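Local coordinates for uncharacterized protein (PDB 4FTD) that is of unknown function but joins an immunoglobulin-like domain to a six-bladed beta-propeller and may take part in carbohydrate metabolism, at residues L18-L23 and L58-E63; G200-S205 and Y218-P223. All blocks are in the same frame, centred on the assembly; numbering follows the deposited sequence.

Interaction 1 of 2, residues L18-L23 and L58-E63; sequences LSIKIL and LSIEAE
Strands 18-22 and 58-63 lie side by side and antiparallel, their axes 4.6 Å apart at 170°, in a sheet of the immunoglobulin-like domain. At one end Leu18 and Ser19 both face Glu63 in a classic beta bulge: Glu63 O accepts Leu18 N at 2.8 Å and Ser19 N more loosely at 3.3 Å, both donors coming from the same face of its carbonyl plane. Lys21 and Glu61 exchange two backbone bonds, and Leu23 N, where the chain turns a corner, gives a nearly straight bond to Ser59 O.

Ile20, Ile22, Ile60 and Ala62 share the inward face, with Leu58 beside them, and Met103 and Leu90 of other strands press on Ile20 and Ile60. The beta-branched isoleucines suit both the extended backbone and the buried face. Ile60 CD1 meets Ile20 CD1 at 4.1 Å, while its CG2 packs on Ile22 CG1; Ala62, facing Ile20, offers only its CB, which also lies 3.6 Å from Ser19 O.

The other face carries polar groups. Glu61 CG lies anti to the backbone N (chi1 -177°), its chain running out extended beside that of Lys21 to a long salt bridge, Lys21 NZ to Glu61 OE2 at 3.5 Å. Leu23 crosses Glu61 at about a right angle, both its methyls on Glu61 CB. A water hydrogen-bonded to Ser19 OG at 2.9 Å donates a weak bond to Glu61 O.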
loop_
_atom_site.group_PDB
_atom_site.type_symbol
_atom_site.label_atom_id
_atom_site.label_comp_id
_atom_site.label_asym_id
_atom_site.label_seq_id
_atom_site.Cartn_x
_atom_site.Cartn_y
_atom_site.Cartn_z
ATOM N N LEU A 18 19.388 -44.563 6.176
ATOM C CA LEU A 18 18.319 -44.717 5.170
ATOM C C LEU A 18 17.069 -43.836 5.473
ATOM O O LEU A 18 16.404 -43.353 4.565
ATOM C CB LEU A 18 17.972 -46.211 5.068
ATOM C CG LEU A 18 19.150 -47.161 4.825
ATOM C CD1 LEU A 18 18.754 -48.630 4.947
ATOM C CD2 LEU A 18 19.741 -46.869 3.456
ATOM N N SER A 19 16.743 -43.619 6.752
ATOM C CA SER A 19 15.644 -42.702 7.121
ATOM C C SER A 19 15.805 -42.286 8.575
ATOM O O SER A 19 16.462 -42.971 9.341
ATOM C CB SER A 19 14.256 -43.333 6.909
ATOM O OG SER A 19 14.012 -44.368 7.841
ATOM N N ILE A 20 15.221 -41.155 8.933
ATOM C CA ILE A 20 15.356 -40.628 10.286
ATOM C C ILE A 20 14.124 -39.762 10.614
ATOM O O ILE A 20 13.541 -39.097 9.741
ATOM C CB ILE A 20 16.704 -39.854 10.425
ATOM C CG1 ILE A 20 17.022 -39.565 11.915
ATOM C CG2 ILE A 20 16.728 -38.639 9.490
ATOM C CD1 ILE A 20 18.428 -39.088 12.219
ATOM N N LYS A 21 13.691 -39.855 11.856
ATOM C CA LYS A 21 12.626 -39.029 12.392
ATOM C C LYS A 21 12.942 -38.597 13.794
ATOM O O LYS A 21 13.617 -39.334 14.552
ATOM C CB LYS A 21 11.246 -39.692 12.348
ATOM C CG LYS A 21 11.170 -41.188 12.193
ATOM C CD LYS A 21 9.722 -41.663 12.334
ATOM C CE LYS A 21 9.493 -43.047 11.743
ATOM N NZ LYS A 21 8.164 -43.641 12.110
ATOM N N ILE A 22 12.472 -37.396 14.114
ATOM C CA ILE A 22 12.433 -36.887 15.490
ATOM C C ILE A 22 11.054 -37.299 16.023
ATOM O O ILE A 22 10.039 -37.071 15.379
ATOM C CB ILE A 22 12.622 -35.367 15.545
ATOM C CG1 ILE A 22 14.067 -34.982 15.195
ATOM C CG2 ILE A 22 12.238 -34.791 16.923
ATOM C CD1 ILE A 22 14.186 -33.534 14.789
ATOM N N LEU A 23 11.017 -37.955 17.171
ATOM C CA LEU A 23 9.753 -38.487 17.698
ATOM C C LEU A 23 9.041 -37.534 18.670
ATOM O O LEU A 23 7.846 -37.677 18.921
ATOM C CB LEU A 23 10.027 -39.829 18.385
ATOM C CG LEU A 23 10.698 -40.934 17.582
ATOM C CD1 LEU A 23 11.054 -42.052 18.589
ATOM C CD2 LEU A 23 9.779 -41.459 16.468
ATOM N N LEU A 58 16.095 -34.306 22.099
ATOM C CA LEU A 58 15.315 -34.809 20.952
ATOM C C LEU A 58 15.558 -36.319 20.791
ATOM O O LEU A 58 16.702 -36.768 20.648
ATOM C CB LEU A 58 15.671 -34.079 19.662
ATOM C CG LEU A 58 15.343 -32.585 19.646
ATOM C CD1 LEU A 58 15.737 -32.014 18.314
ATOM C CD2 LEU A 58 13.873 -32.317 19.931
ATOM N N SER A 59 14.486 -37.104 20.837
ATOM C CA SER A 59 14.546 -38.561 20.674
ATOM C C SER A 59 14.362 -38.828 19.166
ATOM O O SER A 59 13.468 -38.244 18.531
ATOM C CB SER A 59 13.466 -39.283 21.504
ATOM O OG SER A 59 13.821 -39.312 22.895
ATOM N N ILE A 60 15.209 -39.686 18.611
ATOM C CA ILE A 60 15.217 -39.974 17.188
ATOM C C ILE A 60 15.076 -41.465 16.951
ATOM O O ILE A 60 15.386 -42.267 17.806
ATOM C CB ILE A 60 16.503 -39.442 16.486
ATOM C CG1 ILE A 60 17.758 -40.109 17.048
ATOM C CG2 ILE A 60 16.617 -37.903 16.623
ATOM C CD1 ILE A 60 18.979 -39.939 16.166
ATOM N N GLU A 61 14.609 -41.807 15.766
ATOM C CA GLU A 61 14.499 -43.180 15.318
ATOM C C GLU A 61 14.995 -43.204 13.902
ATOM O O GLU A 61 14.618 -42.339 13.108
ATOM C CB GLU A 61 13.037 -43.616 15.368
ATOM C CG GLU A 61 12.749 -45.044 15.010
ATOM C CD GLU A 61 11.256 -45.319 15.172
ATOM O OE1 GLU A 61 10.787 -45.525 16.324
ATOM O OE2 GLU A 61 10.550 -45.293 14.140
ATOM N N ALA A 62 15.799 -44.205 13.579
ATOM C CA ALA A 62 16.472 -44.260 12.282
ATOM C C ALA A 62 16.425 -45.632 11.678
ATOM O O ALA A 62 16.358 -46.612 12.405
ATOM C CB ALA A 62 17.911 -43.867 12.474
ATOM N N GLU A 63 16.429 -45.699 10.354
ATOM C CA GLU A 63 16.684 -46.944 9.643
ATOM C C GLU A 63 18.112 -46.816 9.081
ATOM O O GLU A 63 18.441 -45.812 8.468
ATOM C CB GLU A 63 15.718 -47.172 8.485
ATOM C CG GLU A 63 14.261 -47.407 8.827
ATOM C CD GLU A 63 13.401 -47.582 7.576
ATOM O OE1 GLU A 63 13.950 -47.721 6.454
ATOM O OE2 GLU A 63 12.161 -47.586 7.710
HETATM O O HOH W 1 13.013 -43.426 10.405
#

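Interaction 2 of 2, residues G200-S205 and Y218-P223; sequences GHVYLS and YYWETP
His201 and Tyr219 meet at the end of an antiparallel hairpin whose strands, 201-205 and 218-220, pair Val202 with Trp220 and Leu204 with Tyr218 by two backbone bonds each. Tyr219 CB carries a ring whose CG lies anti to the backbone N (chi1 174°). CD1 approaches Tyr203 CZ at 3.7 Å, the edge of Tyr219 toward the face of Tyr203, an edge-to-face pair with planes 70° apart. CE1 touches His201 CB at 3.6 Å, CZ lies 3.8 Å from His201 CG, and OH sits 3.1 Å above the centre of the imidazole while donating to Glu221 OE1 at 2.9 Å. His201 ND1 donates its N-H to a lone pair of Glu221 O at 2.9 Å, in the ring plane, which fixes the ring's rotation; an alanine here would probably leave that carbonyl without this donor and open a gap beneath Tyr219 OH. Flat rings with polar rims suit this place, packing closely while bonding at their tips, as Tyr203 OH does to His279 O. On the opposite face of the sheet Leu204 CG packs against Trp220 CZ3 at 3.7 Å. The hairpin supplies the middle strands of a four-stranded antiparallel blade, the repeating unit of a beta-propeller.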
loop_
_atom_site.group_PDB
_atom_site.type_symbol
_atom_site.label_atom_id
_atom_site.label_comp_id
_atom_site.label_asym_id
_atom_site.label_seq_id
_atom_site.Cartn_x
_atom_site.Cartn_y
_atom_site.Cartn_z
ATOM N N GLY A 200 -18.187 4.257 0.484
ATOM C CA GLY A 200 -19.227 3.916 -0.477
ATOM C C GLY A 200 -19.909 5.105 -1.176
ATOM O O GLY A 200 -20.856 4.897 -1.917
ATOM N N HIS A 201 -19.457 6.332 -0.906
ATOM C CA HIS A 201 -20.007 7.532 -1.520
ATOM C C HIS A 201 -19.035 8.091 -2.541
ATOM O O HIS A 201 -17.837 7.873 -2.441
ATOM C CB HIS A 201 -20.208 8.611 -0.448
ATOM C CG HIS A 201 -20.895 8.108 0.776
ATOM N ND1 HIS A 201 -22.105 7.445 0.730
ATOM C CD2 HIS A 201 -20.527 8.130 2.071
ATOM C CE1 HIS A 201 -22.451 7.085 1.952
ATOM N NE2 HIS A 201 -21.522 7.509 2.789
ATOM N N VAL A 202 -19.557 8.867 -3.482
ATOM C CA VAL A 202 -18.734 9.586 -4.428
ATOM C C VAL A 202 -18.729 11.079 -4.078
ATOM O O VAL A 202 -19.770 11.675 -3.745
ATOM C CB VAL A 202 -19.221 9.394 -5.863
ATOM C CG1 VAL A 202 -18.324 10.179 -6.821
ATOM C CG2 VAL A 202 -19.259 7.905 -6.177
ATOM N N TYR A 203 -17.532 11.651 -4.120
ATOM C CA TYR A 203 -17.334 13.074 -4.016
ATOM C C TYR A 203 -16.654 13.567 -5.274
ATOM O O TYR A 203 -15.689 12.951 -5.699
ATOM C CB TYR A 203 -16.388 13.388 -2.879
ATOM C CG TYR A 203 -16.939 13.092 -1.498
ATOM C CD1 TYR A 203 -16.911 11.782 -0.976
ATOM C CD2 TYR A 203 -17.505 14.082 -0.744
ATOM C CE1 TYR A 203 -17.455 11.508 0.291
ATOM C CE2 TYR A 203 -18.001 13.820 0.511
ATOM C CZ TYR A 203 -17.964 12.534 1.023
ATOM O OH TYR A 203 -18.530 12.248 2.242
ATOM N N LEU A 204 -17.117 14.683 -5.830
ATOM C CA LEU A 204 -16.405 15.373 -6.890
ATOM C C LEU A 204 -16.277 16.851 -6.542
ATOM O O LEU A 204 -17.134 17.410 -5.901
ATOM C CB LEU A 204 -17.115 15.238 -8.237
ATOM C CG LEU A 204 -17.338 13.882 -8.932
ATOM C CD1 LEU A 204 -17.958 14.112 -10.285
ATOM C CD2 LEU A 204 -16.051 13.101 -9.068
ATOM N N SER A 205 -15.231 17.505 -7.068
ATOM C CA SER A 205 -15.061 18.919 -6.904
ATOM C C SER A 205 -14.771 19.584 -8.253
ATOM O O SER A 205 -14.087 18.987 -9.099
ATOM C CB SER A 205 -13.958 19.213 -5.904
ATOM O OG SER A 205 -12.744 18.472 -6.165
ATOM N N TYR A 218 -19.633 18.128 -4.784
ATOM C CA TYR A 218 -20.786 17.314 -4.999
ATOM C C TYR A 218 -20.633 15.939 -4.333
ATOM O O TYR A 218 -19.513 15.406 -4.227
ATOM C CB TYR A 218 -20.950 17.095 -6.486
ATOM C CG TYR A 218 -21.128 18.375 -7.295
ATOM C CD1 TYR A 218 -20.028 19.062 -7.786
ATOM C CD2 TYR A 218 -22.412 18.882 -7.566
ATOM C CE1 TYR A 218 -20.175 20.202 -8.583
ATOM C CE2 TYR A 218 -22.579 20.030 -8.342
ATOM C CZ TYR A 218 -21.457 20.691 -8.840
ATOM O OH TYR A 218 -21.605 21.773 -9.638
ATOM N N TYR A 219 -21.793 15.348 -3.991
ATOM C CA TYR A 219 -21.882 14.107 -3.260
ATOM C C TYR A 219 -22.949 13.186 -3.843
ATOM O O TYR A 219 -24.072 13.640 -4.141
ATOM C CB TYR A 219 -22.258 14.451 -1.800
ATOM C CG TYR A 219 -22.542 13.272 -0.859
ATOM C CD1 TYR A 219 -21.520 12.662 -0.141
ATOM C CD2 TYR A 219 -23.840 12.860 -0.601
ATOM C CE1 TYR A 219 -21.782 11.631 0.745
ATOM C CE2 TYR A 219 -24.099 11.819 0.274
ATOM C CZ TYR A 219 -23.059 11.210 0.943
ATOM O OH TYR A 219 -23.284 10.180 1.826
ATOM N N TRP A 220 -22.605 11.902 -3.970
ATOM C CA TRP A 220 -23.529 10.855 -4.353
ATOM C C TRP A 220 -23.546 9.830 -3.240
ATOM O O TRP A 220 -22.498 9.234 -2.914
ATOM C CB TRP A 220 -23.054 10.147 -5.636
ATOM C CG TRP A 220 -23.293 10.935 -6.864
ATOM C CD1 TRP A 220 -24.295 10.745 -7.783
ATOM C CD2 TRP A 220 -22.494 12.004 -7.352
ATOM N NE1 TRP A 220 -24.201 11.676 -8.783
ATOM C CE2 TRP A 220 -23.085 12.450 -8.556
ATOM C CE3 TRP A 220 -21.348 12.663 -6.872
ATOM C CZ2 TRP A 220 -22.559 13.504 -9.292
ATOM C CZ3 TRP A 220 -20.825 13.703 -7.621
ATOM C CH2 TRP A 220 -21.428 14.113 -8.807
ATOM N N GLU A 221 -24.711 9.627 -2.652
ATOM C CA GLU A 221 -24.873 8.656 -1.563
ATOM C C GLU A 221 -24.536 7.251 -2.041
ATOM O O GLU A 221 -23.806 6.507 -1.389
ATOM C CB GLU A 221 -26.333 8.705 -1.063
ATOM C CG GLU A 221 -26.693 7.756 0.075
ATOM C CD GLU A 221 -26.154 8.169 1.435
ATOM O OE1 GLU A 221 -26.022 9.392 1.728
ATOM O OE2 GLU A 221 -25.886 7.251 2.242
ATOM N N THR A 222 -25.096 6.907 -3.192
ATOM C CA THR A 222 -24.863 5.649 -3.865
ATOM C C THR A 222 -24.627 5.954 -5.358
ATOM O O THR A 222 -24.975 7.034 -5.828
ATOM C CB THR A 222 -26.119 4.720 -3.808
ATOM O OG1 THR A 222 -27.096 5.183 -4.749
ATOM C CG2 THR A 222 -26.758 4.647 -2.409
ATOM N N PRO A 223 -24.133 4.973 -6.126
ATOM C CA PRO A 223 -23.892 5.160 -7.561
ATOM C C PRO A 223 -25.070 5.577 -8.408
ATOM O O PRO A 223 -24.870 6.204 -9.437
ATOM C CB PRO A 223 -23.434 3.774 -8.007
ATOM C CG PRO A 223 -22.701 3.248 -6.804
ATOM C CD PRO A 223 -23.543 3.703 -5.646
#

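In the fold
Interactions 1 and 2 join antiparallel strands, yet they belong to different domains, their centres about 65 Å apart and on opposite sides of the chain's centre. The pair 18-23 and 58-63 is brought together across an intervening 34 residues, whereas 200-205 and 218-223 are arms of one hairpin. Interaction 1 is only partly buried: aliphatic side chains face the domain interior, and a long salt bridge and a water occupy the other face. Interaction 2 is buried: aliphatic Val202 and Leu204 pack on strand 147-152 of another propeller sheet, while on the other face His201 and Tyr203 meet His279. Its chemistry is largely aromatic, with hydrogen bonds from a ring N-H (His201) and hydroxyls (Tyr203, Tyr219).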